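Flocculation protein FLO11 (Saccharomyces cerevisiae, PDB 4UYT) mediates homotypic cell-cell adhesion between yeast cells during flocculation, and takes part in substrate adhesion, invasive growth and biofilm formation. Local coordinates at residues L67-P75 and F97-A105; E4-V12 and F166-N174. All coordinates share one frame; numbering follows the deposited sequence. Where two conformers were deposited one is given.

Contact 1 belongs to the beta-sandwich core of the N-terminal adhesion domain, where strand 64-70 of the five-stranded sheet faces strand 96-104 of the four-stranded one. Contact 2 lies nearer the end of the molecule and ties the N-terminal segment to the C-terminal one by a disulfide and a short antiparallel pairing. Along the chain, contact 1 is nested within the loop that contact 2 closes. Their centres are about 17 Å apart, yet they touch: Trp168 CZ2 packs at 3.8 Å from Ala105 CB, and Val103 CG2 also reaches that ring. Sodium ions lie about 8 Å from the Ile69 side chain and about 4 Å from that of Ser7.

Contact 1. Residues L67-P75 and F97-A105; sequences LKIIGVTGP and FTATFEVYA
Leu67 turns CG away from its backbone N (chi1 -179°), while Phe97 holds CG between its backbone N and carbonyl carbon (chi1 66°), and the two side chains approach from opposite directions between the sheets of the fibronectin type III-like beta-sandwich. Leu67 CD2 lies over one face of the Phe97 ring, 4.0 Å from its centroid, in a CH-pi contact displaced toward the rim. Strands 67-70 and 97-104 run in roughly the same direction, at 37° and 10.1 Å between axes, a separation bridged by side chains. Two residues along the strand, Ile69 CD1 reaches both Ala99 CB and the Phe101 ring, at 3.5 Å from Phe101 CE1. The Phe101 and Phe119 rings meet edge-to-face, and Leu81 of strand 79-83 adds to the packing on Phe97 and Ala99.

Beyond strand 67-70 the chain bends toward the opposing strand, and at Gly74 the backbones come close. Val72 CG1 lies 3.7 Å from Glu102 O, with Phe101 and Val103 CG1 slightly farther off. Thr73 O accepts a nearly straight hydrogen bond from Tyr104 N (2.9 Å), with the donor tilted from the carbonyl plane; Val103 CA adds a CA-H...O contact to the same oxygen. The Tyr104 ring then lies against the backbone, with Gly74 CA over one face at 3.5 Å from the ring centroid. Pro75 continues this cover obliquely: its CD packs 3.6 Å from Tyr104 CE1, and its CG lies 3.5 Å from Glu102 OE1.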
# COMPACT_ATOMS: atom_id res chain seq x y z
N LEU A 67 -11.52 1.79 4.99
CA LEU A 67 -10.25 1.54 4.31
C LEU A 67 -9.17 2.19 5.15
O LEU A 67 -9.25 3.37 5.47
CB LEU A 67 -10.29 2.14 2.91
CG LEU A 67 -9.04 1.92 2.06
CD1 LEU A 67 -8.83 0.45 1.78
CD2 LEU A 67 -9.14 2.70 0.77
N LYS A 68 -8.16 1.41 5.51
CA LYS A 68 -7.07 1.97 6.29
C LYS A 68 -5.82 1.21 6.02
O LYS A 68 -5.83 0.01 5.72
CB LYS A 68 -7.38 1.98 7.77
CG LYS A 68 -7.69 0.67 8.41
CD LYS A 68 -7.86 0.86 9.92
CE LYS A 68 -8.39 -0.37 10.59
NZ LYS A 68 -8.54 -0.07 12.04
N ILE A 69 -4.72 1.92 6.15
CA ILE A 69 -3.40 1.34 6.08
C ILE A 69 -3.03 0.99 7.53
O ILE A 69 -3.18 1.81 8.44
CB ILE A 69 -2.38 2.31 5.47
CG1 ILE A 69 -2.92 2.97 4.22
CG2 ILE A 69 -1.09 1.58 5.23
CD1 ILE A 69 -1.97 3.92 3.54
N ILE A 70 -2.58 -0.24 7.74
CA ILE A 70 -2.22 -0.71 9.06
C ILE A 70 -0.84 -1.33 9.03
O ILE A 70 -0.27 -1.62 7.98
CB ILE A 70 -3.24 -1.76 9.58
CG1 ILE A 70 -3.35 -2.98 8.65
CG2 ILE A 70 -4.60 -1.10 9.79
CD1 ILE A 70 -4.23 -4.09 9.19
N GLY A 71 -0.28 -1.53 10.22
CA GLY A 71 1.02 -2.14 10.32
C GLY A 71 2.13 -1.26 9.79
O GLY A 71 3.14 -1.76 9.36
N VAL A 72 1.96 0.07 9.85
CA VAL A 72 2.94 0.97 9.31
C VAL A 72 4.04 1.20 10.35
O VAL A 72 3.77 1.49 11.52
CB VAL A 72 2.34 2.34 8.93
CG1 VAL A 72 3.40 3.30 8.44
CG2 VAL A 72 1.28 2.15 7.85
N THR A 73 5.28 1.07 9.91
CA THR A 73 6.42 1.44 10.71
C THR A 73 6.73 2.89 10.35
O THR A 73 7.27 3.17 9.28
CB THR A 73 7.62 0.54 10.41
OG1 THR A 73 7.27 -0.82 10.71
CG2 THR A 73 8.83 0.96 11.21
N GLY A 74 6.33 3.81 11.21
CA GLY A 74 6.38 5.24 10.92
C GLY A 74 5.76 6.01 12.08
O GLY A 74 5.41 5.42 13.10
N PRO A 75 5.62 7.32 11.94
CA PRO A 75 5.08 8.13 13.02
C PRO A 75 3.68 7.74 13.41
O PRO A 75 3.32 7.89 14.56
CB PRO A 75 5.17 9.57 12.47
CG PRO A 75 6.22 9.51 11.39
CD PRO A 75 6.11 8.14 10.83
N PHE A 97 -6.97 4.81 -6.00
CA PHE A 97 -6.70 5.82 -4.98
C PHE A 97 -5.24 5.99 -4.75
O PHE A 97 -4.43 5.14 -5.08
CB PHE A 97 -7.43 5.52 -3.66
CG PHE A 97 -6.97 4.27 -2.92
CD1 PHE A 97 -5.93 4.32 -2.01
CD2 PHE A 97 -7.60 3.03 -3.13
CE1 PHE A 97 -5.55 3.19 -1.31
CE2 PHE A 97 -7.21 1.88 -2.44
CZ PHE A 97 -6.18 1.99 -1.53
N THR A 98 -4.92 7.13 -4.16
CA THR A 98 -3.60 7.42 -3.70
C THR A 98 -3.63 7.72 -2.20
O THR A 98 -4.65 8.07 -1.63
CB THR A 98 -2.96 8.62 -4.45
OG1 THR A 98 -3.72 9.81 -4.19
CG2 THR A 98 -2.88 8.36 -5.91
N ALA A 99 -2.47 7.59 -1.59
CA ALA A 99 -2.30 7.96 -0.18
C ALA A 99 -0.87 8.39 0.01
O ALA A 99 0.02 7.82 -0.60
CB ALA A 99 -2.64 6.79 0.73
N THR A 100 -0.68 9.35 0.90
CA THR A 100 0.65 9.84 1.26
C THR A 100 0.82 9.75 2.76
O THR A 100 -0.06 10.17 3.52
CB THR A 100 0.85 11.28 0.75
OG1 THR A 100 0.75 11.33 -0.69
CG2 THR A 100 2.20 11.82 1.13
N PHE A 101 1.92 9.19 3.21
CA PHE A 101 2.15 8.97 4.63
C PHE A 101 3.63 8.77 4.83
O PHE A 101 4.38 8.65 3.89
CB PHE A 101 1.33 7.81 5.19
CG PHE A 101 1.59 6.49 4.50
CD1 PHE A 101 0.97 6.15 3.30
CD2 PHE A 101 2.44 5.56 5.07
CE1 PHE A 101 1.21 4.96 2.68
CE2 PHE A 101 2.66 4.34 4.45
CZ PHE A 101 2.05 4.05 3.25
N GLU A 102 4.04 8.78 6.11
CA GLU A 102 5.44 8.65 6.45
C GLU A 102 5.78 7.24 6.96
O GLU A 102 5.01 6.59 7.66
CB GLU A 102 5.85 9.71 7.48
CG GLU A 102 5.87 11.10 6.88
CD GLU A 102 6.18 12.17 7.92
OE1 GLU A 102 5.74 12.09 9.07
OE2 GLU A 102 6.85 13.13 7.57
N VAL A 103 6.99 6.82 6.59
CA VAL A 103 7.54 5.55 7.02
C VAL A 103 8.94 5.78 7.53
O VAL A 103 9.63 6.70 7.10
CB VAL A 103 7.55 4.49 5.90
CG1 VAL A 103 6.14 4.20 5.43
CG2 VAL A 103 8.44 4.92 4.74
N TYR A 104 9.38 4.88 8.41
CA TYR A 104 10.77 4.79 8.77
C TYR A 104 11.36 3.62 7.99
O TYR A 104 10.95 2.47 8.15
CB TYR A 104 10.94 4.51 10.27
CG TYR A 104 10.20 5.42 11.22
CD1 TYR A 104 10.17 6.80 11.05
CD2 TYR A 104 9.57 4.88 12.34
CE1 TYR A 104 9.52 7.63 11.95
CE2 TYR A 104 8.91 5.70 13.24
CZ TYR A 104 8.89 7.07 13.05
OH TYR A 104 8.24 7.84 13.97
N ALA A 105 12.29 3.93 7.08
CA ALA A 105 12.88 2.89 6.19
C ALA A 105 14.32 2.75 6.56
O ALA A 105 15.10 3.69 6.40
CB ALA A 105 12.73 3.29 4.72

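Contact 2. Residues E4-V12 and F166-N174; sequences EGTSCNSIV and FYWNIDCDN
Val12 meets the Tyr167 ring with its whole side chain. Its CB lies over one face, 3.7 Å from the ring centroid in a CH-pi contact; CG1, anti to the backbone N (chi1 -175°), reaches Tyr167 CZ at 3.4 Å and passes close to the hydroxyl, while CG2 rests against CE1. Beneath this packing the two residues form an antiparallel hydrogen-bonded pair: Val12 N donates to Tyr167 O almost straight (172°), and Tyr167 N returns a bond to Val12 O in the carbonyl plane. Ile11 CG2 packs on Phe166. Farther along, a water spans the backbones, donating to Ser10 O and accepting from Asn169 N.

The Cys8 SG to Cys172 SG disulfide, 2.1 Å long with a chi3 of -92°, joins the segments covalently; Cys8 SG also lies obliquely beside Trp168, 3.8 Å from CD1. Asn169 ND2 bonds Asp173 O and braces the turn carrying Cys172. Next to the disulfide, the Asn9 and Asn174 amides stack with nearly parallel planes. Thr6 and Cys8 bond to Trp41 and Val39, so residues 6-7 edge the four-stranded sandwich sheet, while Val12 makes an edge pairing in the small three-stranded sheet 12-13, 166-169 and 113-115 of the disulfide-linked Flo11 domain.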
# COMPACT_ATOMS: atom_id res chain seq x y z
N GLU A 4 13.23 21.46 3.78
CA GLU A 4 13.27 21.04 2.37
C GLU A 4 13.22 19.53 2.29
O GLU A 4 14.06 18.84 2.84
CB GLU A 4 14.56 21.53 1.72
CG GLU A 4 14.79 23.04 1.78
CD GLU A 4 13.65 23.84 1.20
OE1 GLU A 4 13.36 23.62 -0.01
OE2 GLU A 4 13.03 24.63 1.93
N GLY A 5 12.25 19.00 1.57
CA GLY A 5 12.22 17.57 1.25
C GLY A 5 13.31 17.26 0.27
O GLY A 5 13.75 18.12 -0.51
N THR A 6 13.76 16.01 0.25
CA THR A 6 14.73 15.53 -0.74
C THR A 6 14.09 14.41 -1.55
O THR A 6 13.85 13.33 -1.01
CB THR A 6 16.03 15.06 -0.09
OG1 THR A 6 16.53 16.06 0.82
CG2 THR A 6 17.07 14.80 -1.12
N SER A 7 13.78 14.67 -2.81
CA SER A 7 13.11 13.68 -3.62
C SER A 7 14.06 12.59 -4.10
O SER A 7 15.14 12.89 -4.59
CB SER A 7 12.44 14.33 -4.81
OG SER A 7 11.43 15.21 -4.39
N CYS A 8 13.62 11.34 -3.96
CA CYS A 8 14.31 10.19 -4.51
C CYS A 8 13.99 10.05 -5.99
O CYS A 8 12.83 10.04 -6.40
CB CYS A 8 13.87 8.92 -3.83
SG CYS A 8 14.75 8.45 -2.30
N ASN A 9 15.01 9.86 -6.82
CA ASN A 9 14.82 9.70 -8.25
C ASN A 9 14.40 8.28 -8.65
O ASN A 9 13.55 8.13 -9.49
CB ASN A 9 16.08 10.08 -9.01
CG ASN A 9 16.39 11.56 -8.94
OD1 ASN A 9 15.56 12.41 -8.59
ND2 ASN A 9 17.63 11.90 -9.24
N SER A 10 15.00 7.29 -8.04
CA SER A 10 14.77 5.88 -8.42
C SER A 10 14.03 5.14 -7.31
O SER A 10 14.59 4.86 -6.27
CB SER A 10 16.11 5.21 -8.65
OG SER A 10 15.96 3.83 -8.98
N ILE A 11 12.80 4.74 -7.60
CA ILE A 11 11.97 3.98 -6.70
C ILE A 11 11.84 2.62 -7.35
O ILE A 11 11.33 2.51 -8.46
CB ILE A 11 10.59 4.65 -6.51
CG1 ILE A 11 10.75 6.07 -5.97
CG2 ILE A 11 9.73 3.80 -5.61
CD1 ILE A 11 9.49 6.89 -6.12
N VAL A 12 12.32 1.58 -6.69
CA VAL A 12 12.48 0.28 -7.33
C VAL A 12 11.53 -0.75 -6.74
O VAL A 12 11.52 -0.98 -5.53
CB VAL A 12 13.93 -0.19 -7.20
CG1 VAL A 12 14.14 -1.49 -7.96
CG2 VAL A 12 14.87 0.89 -7.71
N PHE A 166 9.29 -2.37 -2.10
CA PHE A 166 9.99 -1.34 -2.84
C PHE A 166 11.19 -0.91 -2.06
O PHE A 166 11.23 -1.02 -0.82
CB PHE A 166 9.09 -0.13 -3.08
CG PHE A 166 7.99 -0.41 -4.05
CD1 PHE A 166 6.82 -1.04 -3.64
CD2 PHE A 166 8.12 -0.03 -5.40
CE1 PHE A 166 5.84 -1.33 -4.58
CE2 PHE A 166 7.11 -0.31 -6.32
CZ PHE A 166 5.98 -0.94 -5.89
N TYR A 167 12.16 -0.32 -2.76
CA TYR A 167 13.31 0.27 -2.10
C TYR A 167 13.73 1.53 -2.83
O TYR A 167 13.32 1.82 -3.96
CB TYR A 167 14.44 -0.76 -1.98
CG TYR A 167 15.09 -1.22 -3.28
CD1 TYR A 167 16.01 -0.43 -3.93
CD2 TYR A 167 14.90 -2.51 -3.75
CE1 TYR A 167 16.69 -0.84 -5.03
CE2 TYR A 167 15.60 -2.96 -4.88
CZ TYR A 167 16.49 -2.09 -5.52
OH TYR A 167 17.22 -2.46 -6.63
N TRP A 168 14.56 2.33 -2.17
CA TRP A 168 14.98 3.63 -2.68
C TRP A 168 16.26 4.05 -1.94
O TRP A 168 16.71 3.41 -1.01
CB TRP A 168 13.90 4.67 -2.51
CG TRP A 168 13.37 4.81 -1.11
CD1 TRP A 168 13.96 5.49 -0.07
CD2 TRP A 168 12.16 4.28 -0.61
NE1 TRP A 168 13.18 5.40 1.06
CE2 TRP A 168 12.06 4.68 0.76
CE3 TRP A 168 11.11 3.54 -1.17
CZ2 TRP A 168 10.95 4.41 1.54
CZ3 TRP A 168 10.02 3.26 -0.39
CH2 TRP A 168 9.93 3.71 0.94
N ASN A 169 16.82 5.16 -2.39
CA ASN A 169 18.08 5.63 -1.84
C ASN A 169 17.94 6.18 -0.40
O ASN A 169 17.05 6.98 -0.11
CB ASN A 169 18.72 6.69 -2.71
CG ASN A 169 19.46 6.10 -3.90
OD1 ASN A 169 19.06 5.07 -4.46
ND2 ASN A 169 20.53 6.75 -4.30
N ILE A 170 18.89 5.81 0.43
CA ILE A 170 19.02 6.35 1.78
C ILE A 170 19.12 7.87 1.70
O ILE A 170 19.92 8.42 0.92
CB ILE A 170 20.23 5.74 2.49
CG1 ILE A 170 20.04 4.24 2.71
CG2 ILE A 170 20.52 6.45 3.82
CD1 ILE A 170 21.32 3.49 3.01
N ASP A 171 18.30 8.54 2.50
CA ASP A 171 18.21 10.00 2.59
C ASP A 171 17.86 10.64 1.23
O ASP A 171 18.00 11.86 1.05
CB ASP A 171 19.48 10.61 3.17
CG ASP A 171 19.82 10.05 4.54
OD1 ASP A 171 18.87 9.58 5.23
OD2 ASP A 171 21.01 10.05 4.91
N CYS A 172 17.39 9.81 0.28
CA CYS A 172 17.20 10.28 -1.09
C CYS A 172 18.41 11.01 -1.65
O CYS A 172 18.28 11.92 -2.46
CB CYS A 172 15.92 11.05 -1.29
SG CYS A 172 14.46 9.99 -0.97
N ASP A 173 19.60 10.59 -1.24
CA ASP A 173 20.81 11.10 -1.82
C ASP A 173 21.02 10.39 -3.16
O ASP A 173 21.46 9.25 -3.23
CB ASP A 173 21.98 10.85 -0.91
CG ASP A 173 23.28 11.34 -1.47
OD1 ASP A 173 23.34 11.69 -2.66
OD2 ASP A 173 24.26 11.46 -0.67
N ASN A 174 20.65 11.07 -4.23
CA ASN A 174 20.64 10.45 -5.56
C ASN A 174 22.03 10.28 -6.15
O ASN A 174 22.18 9.64 -7.19
CB ASN A 174 19.77 11.27 -6.49
CG ASN A 174 18.33 11.29 -6.05
OD1 ASN A 174 17.78 12.37 -5.71
ND2 ASN A 174 17.74 10.15 -5.97
O HOH W 1 16.00 6.58 -4.74